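Local coordinates for PTS-dependent dihydroxyacetone kinase, ADP-binding subunit DhaL (PDB 3CR3), which binds ADP in a phosphoenolpyruvate-dependent dihydroxyacetone kinase, taking a phosphoryl group from DhaM to form ATP and passing it to dihydroxyacetone on DhaK, at residues L1-I4 against D5-I8; K13-E16 against K17-N21; M45-T48 against M49-L52; F57-V60 against S61-F64; L132-Q136 against T137-S141. One frame throughout, in Å; residues are numbered along the deposited sequence.

Contact 1: L1-I4 against D5-I8. Residue 1 of segment 1-4 comes from a tag, linker or insertion.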
loop_
_atom_site.group_PDB
_atom_site.type_symbol
_atom_site.label_atom_id
_atom_site.label_comp_id
_atom_site.label_asym_id
_atom_site.label_seq_id
_atom_site.Cartn_x
_atom_site.Cartn_y
_atom_site.Cartn_z
ATOM N N LEU A 1 -11.875 47.494 5.905
ATOM C CA LEU A 1 -12.169 46.132 6.479
ATOM C C LEU A 1 -13.400 45.569 5.772
ATOM O O LEU A 1 -14.217 46.327 5.229
ATOM C CB LEU A 1 -12.397 46.181 8.010
ATOM C CG LEU A 1 -11.364 46.840 8.949
ATOM C CD1 LEU A 1 -11.547 48.373 8.944
ATOM C CD2 LEU A 1 -11.391 46.307 10.413
ATOM N N LEU A 2 -13.506 44.246 5.761
ATOM C CA LEU A 2 -14.629 43.549 5.167
ATOM C C LEU A 2 -15.904 43.726 5.978
ATOM O O LEU A 2 -15.859 43.947 7.187
ATOM C CB LEU A 2 -14.322 42.061 5.076
ATOM C CG LEU A 2 -13.315 41.580 4.034
ATOM C CD1 LEU A 2 -12.894 40.162 4.382
ATOM C CD2 LEU A 2 -13.915 41.644 2.644
ATOM N N THR A 3 -17.031 43.608 5.280
ATOM C CA THR A 3 -18.352 43.601 5.869
ATOM C C THR A 3 -19.075 42.392 5.293
ATOM O O THR A 3 -18.541 41.729 4.409
ATOM C CB THR A 3 -19.129 44.890 5.502
ATOM O OG1 THR A 3 -19.223 44.992 4.079
ATOM C CG2 THR A 3 -18.415 46.136 6.032
ATOM N N ILE A 4 -20.271 42.097 5.803
ATOM C CA ILE A 4 -21.144 41.056 5.232
ATOM C C ILE A 4 -21.273 41.179 3.708
ATOM O O ILE A 4 -21.056 40.199 2.982
ATOM C CB ILE A 4 -22.564 41.055 5.900
ATOM C CG1 ILE A 4 -22.503 40.418 7.289
ATOM C CG2 ILE A 4 -23.623 40.324 5.025
ATOM C CD1 ILE A 4 -23.732 40.705 8.145
ATOM N N ASP A 5 -21.602 42.382 3.235
ATOM C CA ASP A 5 -21.845 42.623 1.822
ATOM C C ASP A 5 -20.565 42.515 0.963
ATOM O O ASP A 5 -20.587 41.912 -0.123
ATOM C CB ASP A 5 -22.516 43.986 1.615
ATOM C CG ASP A 5 -23.999 44.019 2.060
ATOM O OD1 ASP A 5 -24.635 42.963 2.300
ATOM O OD2 ASP A 5 -24.546 45.140 2.147
ATOM N N THR A 6 -19.460 43.098 1.429
ATOM C CA THR A 6 -18.220 43.053 0.653
ATOM C C THR A 6 -17.538 41.697 0.736
ATOM O O THR A 6 -16.829 41.314 -0.190
ATOM C CB THR A 6 -17.207 44.180 1.018
ATOM O OG1 THR A 6 -16.839 44.088 2.402
ATOM C CG2 THR A 6 -17.802 45.547 0.720
ATOM N N THR A 7 -17.739 40.980 1.840
ATOM C CA THR A 7 -17.281 39.596 1.947
ATOM C C THR A 7 -17.999 38.728 0.921
ATOM O O THR A 7 -17.358 37.972 0.191
ATOM C CB THR A 7 -17.423 39.013 3.372
ATOM O OG1 THR A 7 -16.677 39.816 4.289
ATOM C CG2 THR A 7 -16.872 37.589 3.432
ATOM N N ILE A 8 -19.322 38.855 0.844
ATOM C CA ILE A 8 -20.081 38.117 -0.162
ATOM C C ILE A 8 -19.692 38.547 -1.585
ATOM O O ILE A 8 -19.589 37.707 -2.491
ATOM C CB ILE A 8 -21.601 38.192 0.088
ATOM C CG1 ILE A 8 -21.970 37.274 1.265
ATOM C CG2 ILE A 8 -22.376 37.783 -1.165
ATOM C CD1 ILE A 8 -23.349 37.523 1.863
#

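Contact 2: K13-E16 against K17-N21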
loop_
_atom_site.group_PDB
_atom_site.type_symbol
_atom_site.label_atom_id
_atom_site.label_comp_id
_atom_site.label_asym_id
_atom_site.label_seq_id
_atom_site.Cartn_x
_atom_site.Cartn_y
_atom_site.Cartn_z
ATOM N N LYS A 13 -16.605 37.233 -6.630
ATOM C CA LYS A 13 -15.533 37.541 -7.580
ATOM C C LYS A 13 -14.471 36.455 -7.622
ATOM O O LYS A 13 -13.957 36.150 -8.687
ATOM C CB LYS A 13 -14.879 38.885 -7.266
ATOM C CG LYS A 13 -15.735 40.092 -7.634
ATOM C CD LYS A 13 -14.969 41.378 -7.372
ATOM C CE LYS A 13 -15.770 42.587 -7.837
ATOM N NZ LYS A 13 -16.006 42.558 -9.310
ATOM N N PHE A 14 -14.133 35.896 -6.455
ATOM C CA PHE A 14 -13.225 34.750 -6.356
ATOM C C PHE A 14 -13.791 33.523 -7.089
ATOM O O PHE A 14 -13.111 32.931 -7.923
ATOM C CB PHE A 14 -12.899 34.428 -4.890
ATOM C CG PHE A 14 -12.057 33.190 -4.711
ATOM C CD1 PHE A 14 -10.790 33.088 -5.303
ATOM C CD2 PHE A 14 -12.518 32.132 -3.948
ATOM C CE1 PHE A 14 -10.015 31.944 -5.138
ATOM C CE2 PHE A 14 -11.741 30.981 -3.761
ATOM C CZ PHE A 14 -10.503 30.880 -4.357
ATOM N N ASN A 15 -15.038 33.153 -6.793
ATOM C CA ASN A 15 -15.713 32.091 -7.548
ATOM C C ASN A 15 -15.639 32.318 -9.061
ATOM O O ASN A 15 -15.412 31.371 -9.809
ATOM C CB ASN A 15 -17.170 31.947 -7.109
ATOM C CG ASN A 15 -17.905 30.833 -7.849
ATOM O OD1 ASN A 15 -17.429 29.705 -7.942
ATOM N ND2 ASN A 15 -19.085 31.155 -8.368
ATOM N N GLU A 16 -15.819 33.569 -9.496
ATOM C CA GLU A 16 -15.740 33.932 -10.916
ATOM C C GLU A 16 -14.351 33.687 -11.512
ATOM O O GLU A 16 -14.234 33.129 -12.588
ATOM C CB GLU A 16 -16.158 35.392 -11.144
ATOM C CG GLU A 16 -17.656 35.649 -11.107
ATOM C CD GLU A 16 -18.002 37.130 -11.004
ATOM O OE1 GLU A 16 -17.207 37.984 -11.485
ATOM O OE2 GLU A 16 -19.079 37.451 -10.439
ATOM N N LYS A 17 -13.303 34.121 -10.813
ATOM C CA LYS A 17 -11.925 33.844 -11.238
ATOM C C LYS A 17 -11.651 32.348 -11.303
ATOM O O LYS A 17 -10.933 31.881 -12.188
ATOM C CB LYS A 17 -10.938 34.484 -10.270
ATOM C CG LYS A 17 -10.847 35.990 -10.363
ATOM C CD LYS A 17 -10.035 36.414 -11.572
ATOM C CE LYS A 17 -9.739 37.890 -11.547
ATOM N NZ LYS A 17 -8.724 38.242 -12.597
ATOM N N ILE A 18 -12.216 31.611 -10.350
ATOM C CA ILE A 18 -12.041 30.162 -10.252
ATOM C C ILE A 18 -12.709 29.442 -11.429
ATOM O O ILE A 18 -12.080 28.611 -12.085
ATOM C CB ILE A 18 -12.575 29.606 -8.899
ATOM C CG1 ILE A 18 -11.629 29.969 -7.738
ATOM C CG2 ILE A 18 -12.807 28.108 -8.976
ATOM C CD1 ILE A 18 -10.218 29.418 -7.863
ATOM N N GLN A 19 -13.975 29.768 -11.688
ATOM C CA GLN A 19 -14.714 29.200 -12.833
ATOM C C GLN A 19 -14.071 29.561 -14.168
ATOM O O GLN A 19 -13.964 28.714 -15.049
ATOM C CB GLN A 19 -16.176 29.675 -12.831
ATOM C CG GLN A 19 -16.943 29.373 -11.547
ATOM C CD GLN A 19 -17.007 27.900 -11.216
ATOM O OE1 GLN A 19 -16.919 27.052 -12.097
ATOM N NE2 GLN A 19 -17.177 27.588 -9.939
ATOM N N GLU A 20 -13.646 30.815 -14.308
ATOM C CA GLU A 20 -12.996 31.281 -15.532
ATOM C C GLU A 20 -11.705 30.522 -15.826
ATOM O O GLU A 20 -11.460 30.117 -16.965
ATOM C CB GLU A 20 -12.717 32.789 -15.468
ATOM C CG GLU A 20 -13.972 33.682 -15.642
ATOM C CD GLU A 20 -13.670 35.180 -15.553
ATOM O OE1 GLU A 20 -12.540 35.555 -15.150
ATOM O OE2 GLU A 20 -14.570 35.985 -15.885
ATOM N N ASN A 21 -10.892 30.332 -14.789
ATOM C CA ASN A 21 -9.569 29.739 -14.935
ATOM C C ASN A 21 -9.436 28.287 -14.508
ATOM O O ASN A 21 -8.318 27.836 -14.245
ATOM C CB ASN A 21 -8.552 30.582 -14.163
ATOM C CG ASN A 21 -8.494 31.994 -14.649
ATOM O OD1 ASN A 21 -7.987 32.254 -15.731
ATOM N ND2 ASN A 21 -9.013 32.932 -13.849
#

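Contact 3: M45-T48 against M49-L52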
loop_
_atom_site.group_PDB
_atom_site.type_symbol
_atom_site.label_atom_id
_atom_site.label_comp_id
_atom_site.label_asym_id
_atom_site.label_seq_id
_atom_site.Cartn_x
_atom_site.Cartn_y
_atom_site.Cartn_z
HETATM N N MSE A 45 -16.249 26.036 -4.898
HETATM C CA MSE A 45 -16.679 27.423 -4.904
HETATM C C MSE A 45 -18.081 27.609 -5.501
HETATM O O MSE A 45 -18.821 28.497 -5.070
HETATM C CB MSE A 45 -15.639 28.339 -5.559
HETATM C CG MSE A 45 -14.422 28.637 -4.658
HETATM SE SE MSE A 45 -14.917 29.364 -2.890
HETATM C CE MSE A 45 -15.883 30.936 -3.442
ATOM N N SER A 46 -18.454 26.770 -6.464
ATOM C CA SER A 46 -19.838 26.785 -6.964
ATOM C C SER A 46 -20.781 26.416 -5.829
ATOM O O SER A 46 -21.705 27.154 -5.535
ATOM C CB SER A 46 -20.026 25.850 -8.156
ATOM O OG SER A 46 -19.385 24.617 -7.919
ATOM N N GLU A 47 -20.502 25.298 -5.169
ATOM C CA GLU A 47 -21.223 24.886 -3.972
ATOM C C GLU A 47 -21.222 25.927 -2.855
ATOM O O GLU A 47 -22.262 26.155 -2.242
ATOM C CB GLU A 47 -20.698 23.542 -3.474
ATOM C CG GLU A 47 -21.066 22.392 -4.399
ATOM C CD GLU A 47 -22.578 22.236 -4.559
ATOM O OE1 GLU A 47 -23.275 22.108 -3.527
ATOM O OE2 GLU A 47 -23.059 22.244 -5.711
ATOM N N THR A 48 -20.074 26.570 -2.608
ATOM C CA THR A 48 -19.983 27.656 -1.630
ATOM C C THR A 48 -20.965 28.791 -1.948
ATOM O O THR A 48 -21.737 29.204 -1.089
ATOM C CB THR A 48 -18.535 28.206 -1.502
ATOM O OG1 THR A 48 -17.700 27.200 -0.927
ATOM C CG2 THR A 48 -18.491 29.444 -0.610
HETATM N N MSE A 49 -20.945 29.272 -3.187
HETATM C CA MSE A 49 -21.815 30.378 -3.581
HETATM C C MSE A 49 -23.300 29.993 -3.512
HETATM O O MSE A 49 -24.138 30.831 -3.158
HETATM C CB MSE A 49 -21.443 30.925 -4.958
HETATM C CG MSE A 49 -20.035 31.526 -5.047
HETATM SE SE MSE A 49 -19.487 32.648 -3.535
HETATM C CE MSE A 49 -20.748 34.126 -3.844
ATOM N N LYS A 50 -23.612 28.738 -3.834
ATOM C CA LYS A 50 -24.972 28.204 -3.652
ATOM C C LYS A 50 -25.379 28.276 -2.180
ATOM O O LYS A 50 -26.446 28.793 -1.846
ATOM C CB LYS A 50 -25.067 26.746 -4.102
ATOM C CG LYS A 50 -25.018 26.490 -5.593
ATOM C CD LYS A 50 -25.618 25.112 -5.885
ATOM C CE LYS A 50 -25.008 24.474 -7.118
ATOM N NZ LYS A 50 -25.663 23.161 -7.421
ATOM N N ALA A 51 -24.516 27.753 -1.309
ATOM C CA ALA A 51 -24.781 27.715 0.130
ATOM C C ALA A 51 -24.915 29.106 0.756
ATOM O O ALA A 51 -25.709 29.292 1.677
ATOM C CB ALA A 51 -23.712 26.902 0.848
ATOM N N LEU A 52 -24.150 30.074 0.256
ATOM C CA LEU A 52 -24.242 31.453 0.740
ATOM C C LEU A 52 -25.553 32.149 0.345
ATOM O O LEU A 52 -26.023 33.040 1.065
ATOM C CB LEU A 52 -23.045 32.295 0.276
ATOM C CG LEU A 52 -21.600 31.931 0.643
ATOM C CD1 LEU A 52 -20.696 33.142 0.449
ATOM C CD2 LEU A 52 -21.450 31.400 2.046
#

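Contact 4: F57-V60 against S61-F64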
loop_
_atom_site.group_PDB
_atom_site.type_symbol
_atom_site.label_atom_id
_atom_site.label_comp_id
_atom_site.label_asym_id
_atom_site.label_seq_id
_atom_site.Cartn_x
_atom_site.Cartn_y
_atom_site.Cartn_z
ATOM N N PHE A 57 -26.947 35.742 6.867
ATOM C CA PHE A 57 -25.825 35.875 7.805
ATOM C C PHE A 57 -25.948 37.038 8.777
ATOM O O PHE A 57 -26.264 38.162 8.388
ATOM C CB PHE A 57 -24.498 35.976 7.049
ATOM C CG PHE A 57 -24.153 34.751 6.266
ATOM C CD1 PHE A 57 -23.857 33.556 6.915
ATOM C CD2 PHE A 57 -24.109 34.793 4.876
ATOM C CE1 PHE A 57 -23.531 32.409 6.190
ATOM C CE2 PHE A 57 -23.783 33.661 4.138
ATOM C CZ PHE A 57 -23.491 32.467 4.795
ATOM N N GLY A 58 -25.684 36.748 10.043
ATOM C CA GLY A 58 -25.663 37.765 11.088
ATOM C C GLY A 58 -24.342 38.508 11.116
ATOM O O GLY A 58 -24.287 39.676 11.508
ATOM N N ASN A 59 -23.271 37.833 10.701
ATOM C CA ASN A 59 -21.949 38.446 10.676
ATOM C C ASN A 59 -20.975 37.768 9.700
ATOM O O ASN A 59 -21.325 36.771 9.053
ATOM C CB ASN A 59 -21.365 38.536 12.097
ATOM C CG ASN A 59 -21.177 37.181 12.744
ATOM O OD1 ASN A 59 -20.568 36.298 12.163
ATOM N ND2 ASN A 59 -21.683 37.021 13.973
ATOM N N VAL A 60 -19.769 38.327 9.604
ATOM C CA VAL A 60 -18.730 37.842 8.702
ATOM C C VAL A 60 -18.192 36.484 9.168
ATOM O O VAL A 60 -17.975 35.600 8.343
ATOM C CB VAL A 60 -17.587 38.904 8.529
ATOM C CG1 VAL A 60 -16.454 38.385 7.656
ATOM C CG2 VAL A 60 -18.141 40.166 7.934
ATOM N N SER A 61 -17.984 36.318 10.479
ATOM C CA SER A 61 -17.592 35.018 11.040
ATOM C C SER A 61 -18.476 33.877 10.516
ATOM O O SER A 61 -17.953 32.850 10.086
ATOM C CB SER A 61 -17.603 35.044 12.575
ATOM O OG SER A 61 -17.276 33.777 13.110
ATOM N N GLU A 62 -19.800 34.065 10.550
ATOM C CA GLU A 62 -20.740 33.088 9.973
ATOM C C GLU A 62 -20.479 32.761 8.505
ATOM O O GLU A 62 -20.579 31.598 8.101
ATOM C CB GLU A 62 -22.197 33.546 10.132
ATOM C CG GLU A 62 -22.609 33.749 11.572
ATOM C CD GLU A 62 -24.088 33.995 11.746
ATOM O OE1 GLU A 62 -24.847 33.960 10.749
ATOM O OE2 GLU A 62 -24.498 34.223 12.902
ATOM N N ILE A 63 -20.161 33.774 7.704
ATOM C CA ILE A 63 -19.839 33.539 6.288
ATOM C C ILE A 63 -18.636 32.611 6.144
ATOM O O ILE A 63 -18.710 31.602 5.439
ATOM C CB ILE A 63 -19.573 34.836 5.506
ATOM C CG1 ILE A 63 -20.711 35.842 5.749
ATOM C CG2 ILE A 63 -19.374 34.522 4.009
ATOM C CD1 ILE A 63 -20.480 37.229 5.173
ATOM N N PHE A 64 -17.537 32.968 6.811
ATOM C CA PHE A 64 -16.311 32.182 6.770
ATOM C C PHE A 64 -16.537 30.735 7.242
ATOM O O PHE A 64 -16.000 29.799 6.649
ATOM C CB PHE A 64 -15.204 32.858 7.589
ATOM C CG PHE A 64 -14.707 34.185 7.011
ATOM C CD1 PHE A 64 -14.842 34.484 5.653
ATOM C CD2 PHE A 64 -14.060 35.106 7.828
ATOM C CE1 PHE A 64 -14.376 35.683 5.134
ATOM C CE2 PHE A 64 -13.588 36.304 7.318
ATOM C CZ PHE A 64 -13.741 36.593 5.962
#

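Contact 5: L132-Q136 against T137-S141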
loop_
_atom_site.group_PDB
_atom_site.type_symbol
_atom_site.label_atom_id
_atom_site.label_comp_id
_atom_site.label_asym_id
_atom_site.label_seq_id
_atom_site.Cartn_x
_atom_site.Cartn_y
_atom_site.Cartn_z
ATOM N N LEU A 132 0.580 38.484 3.289
ATOM C CA LEU A 132 0.542 39.049 4.655
ATOM C C LEU A 132 1.697 40.011 4.907
ATOM O O LEU A 132 1.504 41.107 5.433
ATOM C CB LEU A 132 0.561 37.940 5.715
ATOM C CG LEU A 132 0.665 38.351 7.190
ATOM C CD1 LEU A 132 -0.608 39.086 7.644
ATOM C CD2 LEU A 132 0.927 37.138 8.048
ATOM N N ASN A 133 2.902 39.586 4.544
ATOM C CA ASN A 133 4.079 40.441 4.693
ATOM C C ASN A 133 3.842 41.786 3.993
ATOM O O ASN A 133 4.096 42.839 4.567
ATOM C CB ASN A 133 5.343 39.736 4.170
ATOM C CG ASN A 133 5.902 38.697 5.163
ATOM O OD1 ASN A 133 5.747 38.830 6.381
ATOM N ND2 ASN A 133 6.577 37.676 4.638
ATOM N N ASP A 134 3.299 41.727 2.775
ATOM C CA ASP A 134 2.975 42.926 1.986
ATOM C C ASP A 134 1.948 43.827 2.681
ATOM O O ASP A 134 2.124 45.045 2.744
ATOM C CB ASP A 134 2.490 42.539 0.578
ATOM C CG ASP A 134 3.639 42.200 -0.371
ATOM O OD1 ASP A 134 4.811 42.467 -0.014
ATOM O OD2 ASP A 134 3.366 41.675 -1.476
ATOM N N LEU A 135 0.880 43.225 3.206
ATOM C CA LEU A 135 -0.136 43.971 3.960
ATOM C C LEU A 135 0.474 44.677 5.176
ATOM O O LEU A 135 0.129 45.811 5.474
ATOM C CB LEU A 135 -1.290 43.055 4.392
ATOM C CG LEU A 135 -2.212 42.421 3.337
ATOM C CD1 LEU A 135 -3.072 41.333 3.984
ATOM C CD2 LEU A 135 -3.080 43.448 2.622
ATOM N N GLN A 136 1.390 43.998 5.858
ATOM C CA GLN A 136 2.064 44.528 7.049
ATOM C C GLN A 136 3.072 45.634 6.716
ATOM O O GLN A 136 3.518 46.379 7.598
ATOM C CB GLN A 136 2.732 43.384 7.835
ATOM C CG GLN A 136 1.779 42.654 8.787
ATOM C CD GLN A 136 2.287 41.280 9.259
ATOM O OE1 GLN A 136 3.448 40.906 9.040
ATOM N NE2 GLN A 136 1.406 40.529 9.926
ATOM N N THR A 137 3.419 45.739 5.439
ATOM C CA THR A 137 4.333 46.777 4.965
ATOM C C THR A 137 3.611 47.709 3.995
ATOM O O THR A 137 4.245 48.477 3.263
ATOM C CB THR A 137 5.592 46.170 4.303
ATOM O OG1 THR A 137 5.201 45.233 3.295
ATOM C CG2 THR A 137 6.459 45.456 5.339
ATOM N N ASP A 138 2.277 47.635 4.016
ATOM C CA ASP A 138 1.393 48.399 3.129
ATOM C C ASP A 138 1.896 48.435 1.689
ATOM O O ASP A 138 2.108 49.503 1.123
ATOM C CB ASP A 138 1.186 49.820 3.658
ATOM C CG ASP A 138 0.104 50.567 2.904
ATOM O OD1 ASP A 138 -0.912 49.936 2.501
ATOM O OD2 ASP A 138 0.279 51.783 2.706
ATOM N N SER A 139 2.098 47.257 1.112
ATOM C CA SER A 139 2.671 47.129 -0.220
ATOM C C SER A 139 2.027 45.989 -1.002
ATOM O O SER A 139 2.581 45.517 -1.981
ATOM C CB SER A 139 4.192 46.941 -0.124
ATOM O OG SER A 139 4.522 45.764 0.605
ATOM N N ALA A 140 0.849 45.552 -0.560
ATOM C CA ALA A 140 0.108 44.496 -1.244
ATOM C C ALA A 140 -0.438 44.968 -2.582
ATOM O O ALA A 140 -0.972 46.069 -2.688
ATOM C CB ALA A 140 -1.013 43.960 -0.362
ATOM N N SER A 141 -0.297 44.125 -3.602
ATOM C CA SER A 141 -0.698 44.473 -4.957
ATOM C C SER A 141 -0.850 43.237 -5.829
ATOM O O SER A 141 -0.213 42.203 -5.577
ATOM C CB SER A 141 0.346 45.384 -5.594
ATOM O OG SER A 141 1.436 44.614 -6.064
HETATM O O HOH W 1 0.930 41.343 -2.482
#

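Contact 1: L1-I4 against D5-I8
Thr-3 and Thr-6 face each other at the start of helix 4-20, their CA atoms 5.2 Å apart, with Thr-3 in the N-cap position. The extended chain of Leu-2 and Thr-3 turns into helix at Ile-4, and regular backbone bonds follow from Thr-7 N to Thr-3 O (2.8 Å) and from Ile-8 N to Ile-4 O (3.1 Å). Thr-6 reaches back to the cap: Thr-3 N donates to Thr-6 OG1 at 2.9 Å with an N-H angle of 158°, the half of a capping box in which the N3 side chain accepts from the N-cap amide. At Thr-6 a chi1 of 60° sets OG1 between its own backbone N and carbonyl carbon, where it meets that amide. A valine here, with a methyl in place of OG1, would probably leave Thr-3 N without its acceptor and weaken the turn into the helix. Thr-7 grips Thr-3 O a second time, its OG1 donating over 2.7 Å from above the carbonyl plane, on the face away from Thr-7 N; the buried hydroxyl is thereby satisfied. Leu-2 crosses Thr-7 at about a right angle, its CB 3.3 Å from Thr-7 OG1, and also packs on Leu-187 and Val-191 of helix 175-191. Thr-7 leans on Val-60, Ile-63 and Phe-64 of helix 60-74. Ile-4 CG2 lies 4.2 Å from Ile-8 CD1.

Contact 2: K13-E16 against K17-N21
Gln-19 NE2 is held by two acceptors, Asn-15 OD1 at 2.9 Å and the backbone O of Ala-42 in helix 37-54, so this side-chain pair on the last turns of helix 4-20 also ties that helix to its neighbour. The bond to Asn-15 OD1 is almost straight, 178° at the hydrogen, and lies in the Gln-19 amide plane, although the two amides are turned 70° against each other. A bend at chi2 (-59°) brings the Gln-19 amide back over the preceding turn to meet Asn-15. With alanine here, Asn-15 OD1 and Ala-42 O would probably lose this donor and the Asn-15 amide would be freer to turn. Beside this pair, Ile-18 lays CG1 over one face of the Phe-14 ring, 3.8 Å from its centroid and offset toward the rim, a CH-pi contact on the buried side of the helix. The same ring packs on Met-41 and Met-45 of helix 37-54 and on Leu-183 of helix 175-191, where Lys-17 NZ forms a salt bridge with Glu-185. At the helix end Lys-17 O accepts twice from Asn-21, from its N at 3.0 Å and from ND2 at 2.7 Å, the latter on a lone pair in the carbonyl plane.

Contact 3: M45-T48 against M49-L52
Helix 37-54, whose first residues belong to the ADP site, runs here through two regular turns, with a salt bridge on one face, selenomethionines toward helix 4-20, and Thr-48 and Leu-52 toward helix 60-74. The backbone bonds are of ordinary alpha-helical length, among them Met-49 N to Met-45 O and Ala-51 N to Glu-47 O, both 2.9 Å. On the polar face Glu-47 bends at chi2 (-60°) while Lys-50, one turn on, runs extended past CG, and the two chains meet obliquely in a salt bridge of 3.2 Å between Glu-47 OE2 and Lys-50 NZ, weak as a hydrogen bond. Lys-50 CE lies nearly as close to the same oxygen, 3.3 Å from Glu-47 OE2, so OE2 meets both the last methylene and the amine of Lys-50. The selenomethionines Met-45 and Met-49 cross obliquely, with Met-45 CE 4.0 Å from Met-49 SE; both also touch Asn-15. Thr-48 and Leu-52 lie side by side and point the same way, their CG2 and CG 4.2 Å apart, with Thr-48 packing on Thr-70 and Leu-71. The hydroxyl of buried Thr-48 is satisfied by Gly-44 O, one turn back, while Ser-46 OG bonds Ala-42 O. Leu-52 N bonds to Thr-48 O at 2.9 Å, nearly in line with the carbonyl bond.

Contact 4: F57-V60 against S61-F64
The Phe-57 ring carries Ile-63 CG1 over one face, 3.8 Å from the centroid, in a CH-pi contact offset toward the rim. Glu-62 CB packs against the same ring at CD1, 3.6 Å away. A second ring, that of Phe-64, has Val-60 CG1 over a face, 3.9 Å from its centroid; these two side chains lie alongside each other and point the same way. The carboxylate of Glu-62 is met from above its plane by the backbone of Gly-58, whose N donates to OE1 over 3.0 Å at an N-H angle of 172°. The carboxylate plane of Glu-62 stands 68° from the amide of Asn-59, the N-cap residue of helix 60-74. With chi1 at 62°, Asn-59 turns OD1 over the first turn, where it accepts from Glu-62 N at 2.9 Å, nearly in line with the side-chain carbonyl. Phe-57 and Ile-63 both pack on Leu-52 of helix 37-54, and Phe-64 on Trp-10 and Met-90. Phe-64 N bonds to Val-60 O at 3.1 Å, and the hydroxyl of Ser-61 pairs with Ser-91 O of helix 79-94.

Contact 5: L132-Q136 against T137-S141
Asp-134 and Ala-140 come within 4.6 Å at their CA atoms as the chain doubles back after helix 125-136, Asp-134 O taking bonds from Ser-139 N (2.7 Å) and Thr-137 N (3.1 Å) on opposite faces of its carbonyl plane. Two hydroxyls gather over this end. Thr-137 OG1 lies 2.9 Å from Asn-133 O and 2.8 Å from Ser-139 OG; chi1 of 53° at Thr-137 turns OG1 back toward Asn-133 O. Ala-140 CB packs on Leu-135 CD2 (3.7 Å) and beside Asp-134 CB, so a small apolar patch backs the polar turn, with Leu-135 also resting on Ile-104 of helix 100-115. A water donates to Asp-134 OD2 at 2.7 Å and accepts from Ser-141 N, bridging the helix to the far end of the loop. There Ser-141 OG caps helix 142-151 by accepting from Asn-144 N. The positive phi of Asp-138 (43°) makes the reversal possible, and its N bonds to Leu-135 O at 3.2 Å: together with the bond from Ser-139 N to Asp-134 O, this is the Schellman motif, a standard helix C-terminal ending.

In the fold
Contacts 1 to 4 form one continuous region of the helical bundle. Contact 1, at the start of helix 4-20, and contact 2, near its end, have centres 18 Å apart. Contact 1 meets contact 4 through Thr-7 CG2 and Phe-64 CE1, 3.6 Å apart, joining two helix starts. Contact 3 touches contact 4, Leu-52 CD2 lying 3.6 Å from Phe-57 CZ, and contact 2, Phe-14 CD2 lying 3.6 Å from Met-45 CE. Contact 5 stands apart, its nearest atoms about 10 Å from contact 1 and about 18 Å from contact 3. The side chain of Ile-18 in contact 2 is about 10 Å from the bound ADP and about 13 Å from a magnesium ion; Met-45 of contact 3 is about 11 Å from ADP.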